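Extracellular endo-alpha-(1->5)-L-arabinanase 1 (Bacillus subtilis, PDB 1UV4) hydrolyses internal alpha-1,5-L-arabinofuranosidic linkages of linear arabinan and branched sugar beet arabinan, as a secreted calcium-binding enzyme of plant cell-wall degradation. Local coordinates at residues A[27-37]-A[71-79]; A[127-135]-A[146-156]. All blocks are in the same frame, centred on the assembly; numbering follows the deposited sequence.

In the fold
Both contacts belong to the five-bladed beta-propeller characteristic of glycoside hydrolase family 43. They follow one another in series along the chain, with centres about 17 Å apart, each about 11 Å from the centre of the chain. Contact 1 (27-37 with 71-79) joins two neighbouring blades, tying the sheet that runs from strand 16-20 to strand 49-54 to strand 74-81 of the next. Contact 2 (127-135 with 146-156) packs the linker that follows strand 115-123 on the sheet it enters, that of strands 135-138, 144-148 and 155-160. They meet toward the propeller axis, where Ala-75 packs on Asp-133 and the calcium ion, bound by Asp-77, Glu-135 and Asp-257 of another sheet, links the two contacts.

Contact 1: residues A[27-37]-A[71-79]; sequences LGTGLTEERGL and QNQWAPDIQ. With CA (calcium ion), chain D.
Gln-71 reaches into the bend formed by Thr-32, Glu-33 and Glu-34, part of a type I turn from Leu-31 to Glu-34. Its CB passes 4.1 Å from Glu-34 O, and CG, set between the backbone N and the carbonyl carbon (chi1 64°), comes to 3.3 Å from the same oxygen. Beyond CG the chain is extended, which carries NE2 onto a lone pair of Thr-32 O, in its carbonyl plane, for a 3.1 Å hydrogen bond; that oxygen lies 15° out of the Gln-71 amide plane. OE1 accepts a hydrogen bond from a water, which in turn accepts a weak one from Arg-35 NE. The backbones follow suit, with Gln-73 N bonded to Gly-36 O (2.9 Å) and Gly-30 N to Gln-73 O (3.0 Å). Further in, Thr-29 OG1 accepts from Ala-75 N at 2.9 Å and also hydrogen-bonds Asp-14, the inferred proton acceptor, while Pro-76 CG rests on Leu-27 CB. At the inner end Asp-77 OD1 binds the calcium ion. The axes of the short segments 27-29 and 74-79 approach to 4.8 Å, roughly antiparallel (157°), yet belong to different sheets: this is a joint between consecutive beta-propeller blades, leading from surface to central metal site.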
loop_
_atom_site.group_PDB
_atom_site.type_symbol
_atom_site.label_atom_id
_atom_site.label_comp_id
_atom_site.label_asym_id
_atom_site.label_seq_id
_atom_site.Cartn_x
_atom_site.Cartn_y
_atom_site.Cartn_z
ATOM N N LEU A 27 6.430 7.287 4.384
ATOM C CA LEU A 27 5.681 6.835 5.542
ATOM C C LEU A 27 5.573 5.332 5.476
ATOM O O LEU A 27 5.588 4.745 4.378
ATOM C CB LEU A 27 4.285 7.435 5.582
ATOM C CG LEU A 27 4.245 8.953 5.660
ATOM C CD1 LEU A 27 4.480 9.565 4.336
ATOM C CD2 LEU A 27 2.869 9.450 6.195
ATOM N N GLY A 28 5.492 4.668 6.636
ATOM C CA GLY A 28 5.388 3.216 6.667
ATOM C C GLY A 28 4.636 2.790 7.906
ATOM O O GLY A 28 4.214 3.577 8.725
ATOM N N THR A 29 4.462 1.482 8.006
ATOM C CA THR A 29 3.919 0.884 9.213
ATOM C C THR A 29 4.719 1.329 10.419
ATOM O O THR A 29 5.943 1.358 10.372
ATOM C CB THR A 29 3.946 -0.615 9.067
ATOM O OG1 THR A 29 3.052 -0.968 7.990
ATOM C CG2 THR A 29 3.496 -1.381 10.290
ATOM N N GLY A 30 4.024 1.679 11.488
ATOM C CA GLY A 30 4.708 1.986 12.723
ATOM C C GLY A 30 5.562 0.816 13.212
ATOM O O GLY A 30 5.280 -0.385 12.959
ATOM N N LEU A 31 6.645 1.143 13.905
ATOM C CA LEU A 31 7.390 0.138 14.657
ATOM C C LEU A 31 6.482 -0.610 15.589
ATOM O O LEU A 31 5.573 -0.018 16.184
ATOM C CB LEU A 31 8.567 0.734 15.402
ATOM C CG LEU A 31 9.587 1.546 14.604
ATOM C CD1 LEU A 31 10.682 2.025 15.499
ATOM C CD2 LEU A 31 10.151 0.748 13.388
ATOM N N THR A 32 6.659 -1.929 15.689
ATOM C CA THR A 32 5.735 -2.745 16.461
ATOM C C THR A 32 5.638 -2.315 17.926
ATOM O O THR A 32 4.543 -2.351 18.512
ATOM C CB THR A 32 6.121 -4.238 16.393
ATOM O OG1 THR A 32 5.921 -4.707 15.056
ATOM C CG2 THR A 32 5.173 -5.108 17.255
ATOM N N GLU A 33 6.761 -1.864 18.471
ATOM C CA GLU A 33 6.853 -1.447 19.873
ATOM C C GLU A 33 6.423 0.025 20.085
ATOM O O GLU A 33 6.593 0.560 21.187
ATOM C CB GLU A 33 8.289 -1.662 20.389
ATOM C CG GLU A 33 9.250 -0.542 20.011
ATOM C CD GLU A 33 10.643 -0.992 19.571
ATOM O OE1 GLU A 33 11.261 -1.850 20.243
ATOM O OE2 GLU A 33 11.119 -0.468 18.532
ATOM N N GLU A 34 5.850 0.661 19.061
ATOM C CA GLU A 34 5.387 2.045 19.166
ATOM C C GLU A 34 3.998 2.222 18.618
ATOM O O GLU A 34 3.449 1.382 17.846
ATOM C CB GLU A 34 6.338 3.018 18.454
ATOM C CG GLU A 34 7.724 3.050 19.085
ATOM C CD GLU A 34 8.742 3.987 18.429
ATOM O OE1 GLU A 34 8.444 4.683 17.438
ATOM O OE2 GLU A 34 9.880 4.016 18.951
ATOM N N ARG A 35 3.457 3.380 18.961
ATOM C CA ARG A 35 2.157 3.797 18.466
ATOM C C ARG A 35 2.270 4.490 17.150
ATOM O O ARG A 35 3.229 5.220 16.923
ATOM C CB ARG A 35 1.484 4.758 19.471
ATOM C CG ARG A 35 1.204 4.114 20.827
ATOM C CD ARG A 35 0.402 5.034 21.750
ATOM N NE ARG A 35 0.256 4.504 23.112
ATOM C CZ ARG A 35 0.994 4.875 24.168
ATOM N NH1 ARG A 35 1.899 5.847 24.080
ATOM N NH2 ARG A 35 0.802 4.297 25.358
ATOM N N GLY A 36 1.273 4.300 16.294
ATOM C CA GLY A 36 1.116 5.117 15.115
ATOM C C GLY A 36 1.810 4.663 13.855
ATOM O O GLY A 36 1.989 3.454 13.621
ATOM N N LEU A 37 2.137 5.655 13.032
ATOM C CA LEU A 37 2.697 5.485 11.700
ATOM C C LEU A 37 4.090 6.086 11.665
ATOM O O LEU A 37 4.321 7.198 12.170
ATOM C CB LEU A 37 1.863 6.173 10.642
ATOM C CG LEU A 37 0.486 5.587 10.500
ATOM C CD1 LEU A 37 -0.421 6.565 9.733
ATOM C CD2 LEU A 37 0.557 4.243 9.842
ATOM N N GLN A 71 -0.807 -1.632 18.694
ATOM C CA GLN A 71 -0.541 -0.210 18.970
ATOM C C GLN A 71 -0.012 0.497 17.725
ATOM O O GLN A 71 -0.244 1.680 17.575
ATOM C CB GLN A 71 0.388 -0.016 20.117
ATOM C CG GLN A 71 1.776 -0.555 19.925
ATOM C CD GLN A 71 2.645 -0.329 21.147
ATOM O OE1 GLN A 71 2.291 0.473 22.032
ATOM N NE2 GLN A 71 3.725 -1.068 21.243
ATOM N N ASN A 72 0.670 -0.223 16.828
ATOM C CA ASN A 72 1.182 0.378 15.613
ATOM C C ASN A 72 0.121 0.309 14.541
ATOM O O ASN A 72 -0.601 -0.693 14.384
ATOM C CB ASN A 72 2.510 -0.287 15.145
ATOM C CG ASN A 72 2.375 -1.757 14.663
ATOM O OD1 ASN A 72 3.102 -2.178 13.738
ATOM N ND2 ASN A 72 1.544 -2.549 15.340
ATOM N N GLN A 73 -0.012 1.386 13.767
ATOM C CA GLN A 73 -0.907 1.354 12.601
ATOM C C GLN A 73 -0.106 0.982 11.337
ATOM O O GLN A 73 1.110 1.038 11.330
ATOM C CB GLN A 73 -1.668 2.661 12.393
ATOM C CG GLN A 73 -2.843 2.803 13.399
ATOM C CD GLN A 73 -2.375 2.883 14.825
ATOM O OE1 GLN A 73 -1.667 3.800 15.245
ATOM N NE2 GLN A 73 -2.761 1.896 15.615
ATOM N N TRP A 74 -0.806 0.499 10.306
ATOM C CA TRP A 74 -0.119 -0.186 9.211
ATOM C C TRP A 74 -0.384 0.402 7.839
ATOM O O TRP A 74 -1.472 0.882 7.531
ATOM C CB TRP A 74 -0.508 -1.688 9.079
ATOM C CG TRP A 74 -0.517 -2.525 10.305
ATOM C CD1 TRP A 74 -0.022 -2.229 11.548
ATOM C CD2 TRP A 74 -1.131 -3.791 10.417
ATOM N NE1 TRP A 74 -0.270 -3.266 12.423
ATOM C CE2 TRP A 74 -0.957 -4.232 11.749
ATOM C CE3 TRP A 74 -1.818 -4.618 9.523
ATOM C CZ2 TRP A 74 -1.426 -5.464 12.195
ATOM C CZ3 TRP A 74 -2.271 -5.859 10.001
ATOM C CH2 TRP A 74 -2.076 -6.241 11.298
ATOM N N ALA A 75 0.628 0.314 6.992
ATOM C CA ALA A 75 0.459 0.429 5.545
ATOM C C ALA A 75 -0.234 1.719 5.103
ATOM O O ALA A 75 -1.275 1.728 4.493
ATOM C CB ALA A 75 -0.227 -0.824 5.018
ATOM N N PRO A 76 0.394 2.839 5.461
ATOM C CA PRO A 76 -0.137 4.144 5.069
ATOM C C PRO A 76 -0.096 4.344 3.563
ATOM O O PRO A 76 0.702 3.756 2.844
ATOM C CB PRO A 76 0.765 5.097 5.820
ATOM C CG PRO A 76 2.025 4.419 5.844
ATOM C CD PRO A 76 1.685 2.943 6.155
ATOM N N ASP A 77 -0.966 5.236 3.119
ATOM C CA ASP A 77 -1.004 5.619 1.739
ATOM C C ASP A 77 -1.337 7.089 1.656
ATOM O O ASP A 77 -2.208 7.519 2.376
ATOM C CB ASP A 77 -1.999 4.757 0.971
ATOM C CG ASP A 77 -1.952 5.043 -0.468
ATOM O OD1 ASP A 77 -0.957 4.613 -1.159
ATOM O OD2 ASP A 77 -2.827 5.750 -1.077
ATOM N N ILE A 78 -0.641 7.820 0.798
ATOM C CA ILE A 78 -0.805 9.283 0.776
ATOM C C ILE A 78 -0.845 9.814 -0.634
ATOM O O ILE A 78 -0.143 9.335 -1.520
ATOM C CB ILE A 78 0.306 9.933 1.611
ATOM C CG1 ILE A 78 -0.015 11.410 1.886
ATOM C CG2 ILE A 78 1.651 9.752 0.988
ATOM C CD1 ILE A 78 0.878 12.029 2.929
ATOM N N GLN A 79 -1.675 10.826 -0.822
ATOM C CA GLN A 79 -1.720 11.600 -2.052
ATOM C C GLN A 79 -2.106 13.018 -1.729
ATOM O O GLN A 79 -2.821 13.268 -0.776
ATOM C CB GLN A 79 -2.814 11.112 -2.981
ATOM C CG GLN A 79 -2.614 9.761 -3.626
ATOM C CD GLN A 79 -1.587 9.730 -4.768
ATOM O OE1 GLN A 79 -0.905 8.721 -4.942
ATOM N NE2 GLN A 79 -1.458 10.807 -5.490
HETATM CA CA CA D . -0.137 4.902 -3.280
HETATM O O HOH W 1 -0.171 1.612 23.266
HETATM O O HOH W 2 -2.049 6.410 -3.483
HETATM O O HOH W 3 0.783 6.878 -2.474
HETATM O O HOH W 4 1.351 6.799 -4.574
HETATM O O HOH W 5 -0.150 4.829 -5.623
#

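Contact 2: residues A[127-135]-A[146-156]; sequences NNYNAIDPE and LAFGSFWSGIK. With CA (calcium ion), chain D; EDO (1,2-ethanediol), chain F.
The loop 127-135 and the hairpin around 149-154 together form part of the substrate-binding surface, as assigned by similarity, at the entry to a propeller blade: Asn-130 meets Ser-150 and Trp-152, Ile-132 meets Ser-150, and the loop ends in strand 135-138. There Glu-135 and Ala-147 make an antiparallel hydrogen-bonded pair, with Glu-135 N to Ala-147 O at 2.8 Å and Ala-147 N to Glu-135 O at 2.9 Å. Outside the ladder, one further backbone bond runs from Gly-149 N to Ile-132 O, nearly end-on.

Between these backbone bonds and the turn lies an aromatic pair. Phe-148 directs its edge at the face of Tyr-129 in an offset edge-to-face arrangement, centroids 5.9 Å apart and planes at 68°, while Asn-127 CB sits over the centre of the Tyr-129 ring. Asn-130, its CG anti to the backbone N (chi1 -171°), lays CB 3.2 Å from Ser-150 O and brings ND2 near Trp-152 CZ3, with amide and indole planes 78° apart; its OD1 is held by Ser-99. Ile-132 CD1 presses tightly on Ser-150 CB, at 3.5 Å. A water accepts from Asn-130 N and Ser-150 N and lies within bonding distance of Phe-151 O and Gly-154 O.

At the turn, Ser-153 grips Asn-128 O twice, through OG (2.6 Å) and N (2.9 Å), from opposite faces of the carbonyl plane. Lys-156 NZ donates to that same OG, which probably sets the hydroxyl's rotation. At the other end Glu-135 divides its carboxylate: OE1 binds calcium, and OE2 accepts from Leu-189 N and Thr-188 OG1, while a metal-bound water can also donate to it; this probably keeps the group ionised and its orientation set.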
loop_
_atom_site.group_PDB
_atom_site.type_symbol
_atom_site.label_atom_id
_atom_site.label_comp_id
_atom_site.label_asym_id
_atom_site.label_seq_id
_atom_site.Cartn_x
_atom_site.Cartn_y
_atom_site.Cartn_z
ATOM N N ASN A 127 -16.610 -11.151 7.243
ATOM C CA ASN A 127 -16.257 -10.791 5.872
ATOM C C ASN A 127 -15.233 -11.758 5.309
ATOM O O ASN A 127 -14.444 -12.365 6.041
ATOM C CB ASN A 127 -15.699 -9.382 5.801
ATOM C CG ASN A 127 -16.720 -8.331 6.206
ATOM O OD1 ASN A 127 -16.574 -7.680 7.257
ATOM N ND2 ASN A 127 -17.782 -8.192 5.437
ATOM N N ASN A 128 -15.283 -11.928 3.995
ATOM C CA ASN A 128 -14.302 -12.707 3.242
ATOM C C ASN A 128 -13.106 -11.847 2.731
ATOM O O ASN A 128 -12.525 -12.120 1.690
ATOM C CB ASN A 128 -15.007 -13.451 2.053
ATOM C CG ASN A 128 -15.460 -12.480 0.873
ATOM O OD1 ASN A 128 -15.475 -11.237 1.000
ATOM N ND2 ASN A 128 -15.806 -13.075 -0.282
ATOM N N TYR A 129 -12.784 -10.774 3.454
ATOM C CA TYR A 129 -11.662 -9.869 3.103
ATOM C C TYR A 129 -11.177 -9.175 4.370
ATOM O O TYR A 129 -11.800 -9.266 5.416
ATOM C CB TYR A 129 -12.081 -8.816 2.071
ATOM C CG TYR A 129 -13.268 -7.961 2.447
ATOM C CD1 TYR A 129 -13.163 -6.847 3.284
ATOM C CD2 TYR A 129 -14.519 -8.281 1.939
ATOM C CE1 TYR A 129 -14.304 -6.059 3.577
ATOM C CE2 TYR A 129 -15.610 -7.562 2.220
ATOM C CZ TYR A 129 -15.523 -6.463 3.047
ATOM O OH TYR A 129 -16.676 -5.719 3.259
ATOM N N ASN A 130 -10.057 -8.499 4.234
ATOM C CA ASN A 130 -9.407 -7.794 5.345
ATOM C C ASN A 130 -9.209 -6.342 4.939
ATOM O O ASN A 130 -8.550 -6.038 3.945
ATOM C CB ASN A 130 -8.064 -8.442 5.667
ATOM C CG ASN A 130 -7.443 -7.912 6.936
ATOM O OD1 ASN A 130 -8.088 -7.238 7.736
ATOM N ND2 ASN A 130 -6.182 -8.330 7.202
ATOM N N ALA A 131 -9.784 -5.441 5.730
ATOM C CA ALA A 131 -9.703 -4.001 5.461
ATOM C C ALA A 131 -8.406 -3.390 5.983
ATOM O O ALA A 131 -8.383 -2.645 6.965
ATOM C CB ALA A 131 -10.899 -3.248 6.083
ATOM N N ILE A 132 -7.343 -3.743 5.270
ATOM C CA ILE A 132 -6.038 -3.152 5.435
ATOM C C ILE A 132 -5.402 -2.868 4.074
ATOM O O ILE A 132 -5.882 -3.266 3.019
ATOM C CB ILE A 132 -5.107 -4.040 6.315
ATOM C CG1 ILE A 132 -4.652 -5.288 5.580
ATOM C CG2 ILE A 132 -5.769 -4.395 7.632
ATOM C CD1 ILE A 132 -3.589 -6.069 6.268
ATOM N N ASP A 133 -4.281 -2.178 4.130
ATOM C CA ASP A 133 -3.438 -1.915 2.971
ATOM C C ASP A 133 -4.108 -1.027 1.910
ATOM O O ASP A 133 -4.183 -1.385 0.730
ATOM C CB ASP A 133 -2.891 -3.168 2.297
ATOM C CG ASP A 133 -2.035 -3.997 3.189
ATOM O OD1 ASP A 133 -1.648 -3.614 4.326
ATOM O OD2 ASP A 133 -1.687 -5.140 2.783
ATOM N N PRO A 134 -4.600 0.155 2.324
ATOM C CA PRO A 134 -5.289 1.046 1.366
ATOM C C PRO A 134 -4.419 1.618 0.285
ATOM O O PRO A 134 -3.236 1.853 0.496
ATOM C CB PRO A 134 -5.768 2.192 2.250
ATOM C CG PRO A 134 -4.825 2.180 3.457
ATOM C CD PRO A 134 -4.506 0.758 3.670
ATOM N N GLU A 135 -5.041 1.910 -0.845
ATOM C CA GLU A 135 -4.409 2.564 -1.964
ATOM C C GLU A 135 -5.418 3.508 -2.604
ATOM O O GLU A 135 -6.417 3.070 -3.141
ATOM C CB GLU A 135 -3.976 1.493 -2.979
ATOM C CG GLU A 135 -3.739 1.945 -4.398
ATOM C CD GLU A 135 -2.508 2.794 -4.595
ATOM O OE1 GLU A 135 -1.958 3.333 -3.597
ATOM O OE2 GLU A 135 -2.041 2.952 -5.768
ATOM N N LEU A 146 -10.595 3.636 -4.233
ATOM C CA LEU A 146 -9.745 3.015 -3.180
ATOM C C LEU A 146 -9.640 1.509 -3.396
ATOM O O LEU A 146 -10.660 0.824 -3.490
ATOM C CB LEU A 146 -10.336 3.262 -1.789
ATOM C CG LEU A 146 -9.462 2.807 -0.589
ATOM C CD1 LEU A 146 -8.349 3.773 -0.346
ATOM C CD2 LEU A 146 -10.383 2.601 0.663
ATOM N N ALA A 147 -8.409 1.017 -3.485
ATOM C CA ALA A 147 -8.161 -0.438 -3.457
ATOM C C ALA A 147 -7.607 -0.810 -2.083
ATOM O O ALA A 147 -7.028 -0.001 -1.365
ATOM C CB ALA A 147 -7.229 -0.826 -4.535
ATOM N N PHE A 148 -7.843 -2.047 -1.687
ATOM C CA PHE A 148 -7.315 -2.554 -0.424
ATOM C C PHE A 148 -7.393 -4.062 -0.391
ATOM O O PHE A 148 -7.947 -4.704 -1.238
ATOM C CB PHE A 148 -8.051 -1.947 0.782
ATOM C CG PHE A 148 -9.490 -2.395 0.911
ATOM C CD1 PHE A 148 -10.498 -1.680 0.287
ATOM C CD2 PHE A 148 -9.819 -3.546 1.600
ATOM C CE1 PHE A 148 -11.783 -2.076 0.389
ATOM C CE2 PHE A 148 -11.139 -3.962 1.697
ATOM C CZ PHE A 148 -12.123 -3.216 1.090
ATOM N N GLY A 149 -6.766 -4.627 0.614
ATOM C CA GLY A 149 -6.895 -6.043 0.949
ATOM C C GLY A 149 -5.617 -6.763 1.312
ATOM O O GLY A 149 -4.507 -6.339 1.020
ATOM N N SER A 150 -5.806 -7.923 1.930
ATOM C CA SER A 150 -4.764 -8.827 2.369
ATOM C C SER A 150 -5.407 -10.140 2.774
ATOM O O SER A 150 -6.218 -10.174 3.709
ATOM C CB SER A 150 -4.051 -8.240 3.563
ATOM O OG SER A 150 -3.028 -9.099 4.038
ATOM N N PHE A 151 -5.032 -11.205 2.091
ATOM C CA PHE A 151 -5.478 -12.572 2.411
ATOM C C PHE A 151 -6.987 -12.714 2.256
ATOM O O PHE A 151 -7.643 -11.862 1.643
ATOM C CB PHE A 151 -4.910 -13.051 3.773
ATOM C CG PHE A 151 -3.513 -13.558 3.683
ATOM C CD1 PHE A 151 -2.438 -12.692 3.654
ATOM C CD2 PHE A 151 -3.270 -14.916 3.513
ATOM C CE1 PHE A 151 -1.146 -13.187 3.565
ATOM C CE2 PHE A 151 -1.960 -15.417 3.426
ATOM C CZ PHE A 151 -0.909 -14.544 3.442
ATOM N N TRP A 152 -7.522 -13.843 2.686
ATOM C CA TRP A 152 -8.923 -14.183 2.426
ATOM C C TRP A 152 -9.192 -14.097 0.918
ATOM O O TRP A 152 -8.376 -14.669 0.190
ATOM C CB TRP A 152 -9.863 -13.412 3.320
ATOM C CG TRP A 152 -9.748 -13.801 4.784
ATOM C CD1 TRP A 152 -10.460 -14.772 5.441
ATOM C CD2 TRP A 152 -8.824 -13.274 5.751
ATOM N NE1 TRP A 152 -10.049 -14.863 6.761
ATOM C CE2 TRP A 152 -9.074 -13.923 6.970
ATOM C CE3 TRP A 152 -7.841 -12.270 5.725
ATOM C CZ2 TRP A 152 -8.357 -13.646 8.143
ATOM C CZ3 TRP A 152 -7.124 -12.018 6.878
ATOM C CH2 TRP A 152 -7.384 -12.680 8.067
ATOM N N SER A 153 -10.265 -13.446 0.461
ATOM C CA SER A 153 -10.596 -13.465 -0.981
ATOM C C SER A 153 -9.834 -12.362 -1.737
ATOM O O SER A 153 -10.082 -12.189 -2.943
ATOM C CB SER A 153 -12.110 -13.360 -1.218
ATOM O OG SER A 153 -12.623 -12.085 -0.944
ATOM N N GLY A 154 -8.898 -11.653 -1.064
ATOM C CA GLY A 154 -7.948 -10.801 -1.770
ATOM C C GLY A 154 -8.234 -9.319 -1.839
ATOM O O GLY A 154 -8.721 -8.701 -0.926
ATOM N N ILE A 155 -7.946 -8.759 -3.008
ATOM C CA ILE A 155 -7.972 -7.327 -3.262
ATOM C C ILE A 155 -9.313 -6.837 -3.765
ATOM O O ILE A 155 -9.909 -7.403 -4.682
ATOM C CB ILE A 155 -6.887 -6.980 -4.272
ATOM C CG1 ILE A 155 -5.549 -7.602 -3.812
ATOM C CG2 ILE A 155 -6.745 -5.459 -4.451
ATOM C CD1 ILE A 155 -5.043 -7.228 -2.496
ATOM N N LYS A 156 -9.781 -5.789 -3.062
ATOM C CA LYS A 156 -11.073 -5.168 -3.317
ATOM C C LYS A 156 -10.868 -3.735 -3.796
ATOM O O LYS A 156 -9.823 -3.152 -3.581
ATOM C CB LYS A 156 -11.910 -5.170 -2.067
ATOM C CG LYS A 156 -12.089 -6.547 -1.389
ATOM C CD LYS A 156 -12.663 -7.606 -2.306
ATOM C CE LYS A 156 -12.675 -8.955 -1.673
ATOM N NZ LYS A 156 -13.301 -9.957 -2.583
HETATM CA CA CA D . -0.137 4.902 -3.280
HETATM C C1 EDO F . -17.438 -8.077 -4.055
HETATM O O1 EDO F . -16.900 -8.372 -5.329
HETATM C C2 EDO F . -16.312 -7.860 -3.076
HETATM O O2 EDO F . -16.192 -8.994 -2.254
HETATM O O HOH W 6 -8.590 -9.175 1.801
HETATM O O HOH W 5 -0.150 4.829 -5.623
HETATM O O HOH W 2 -2.049 6.410 -3.483
HETATM O O HOH W 4 1.351 6.799 -4.574
HETATM O O HOH W 3 0.783 6.878 -2.474
#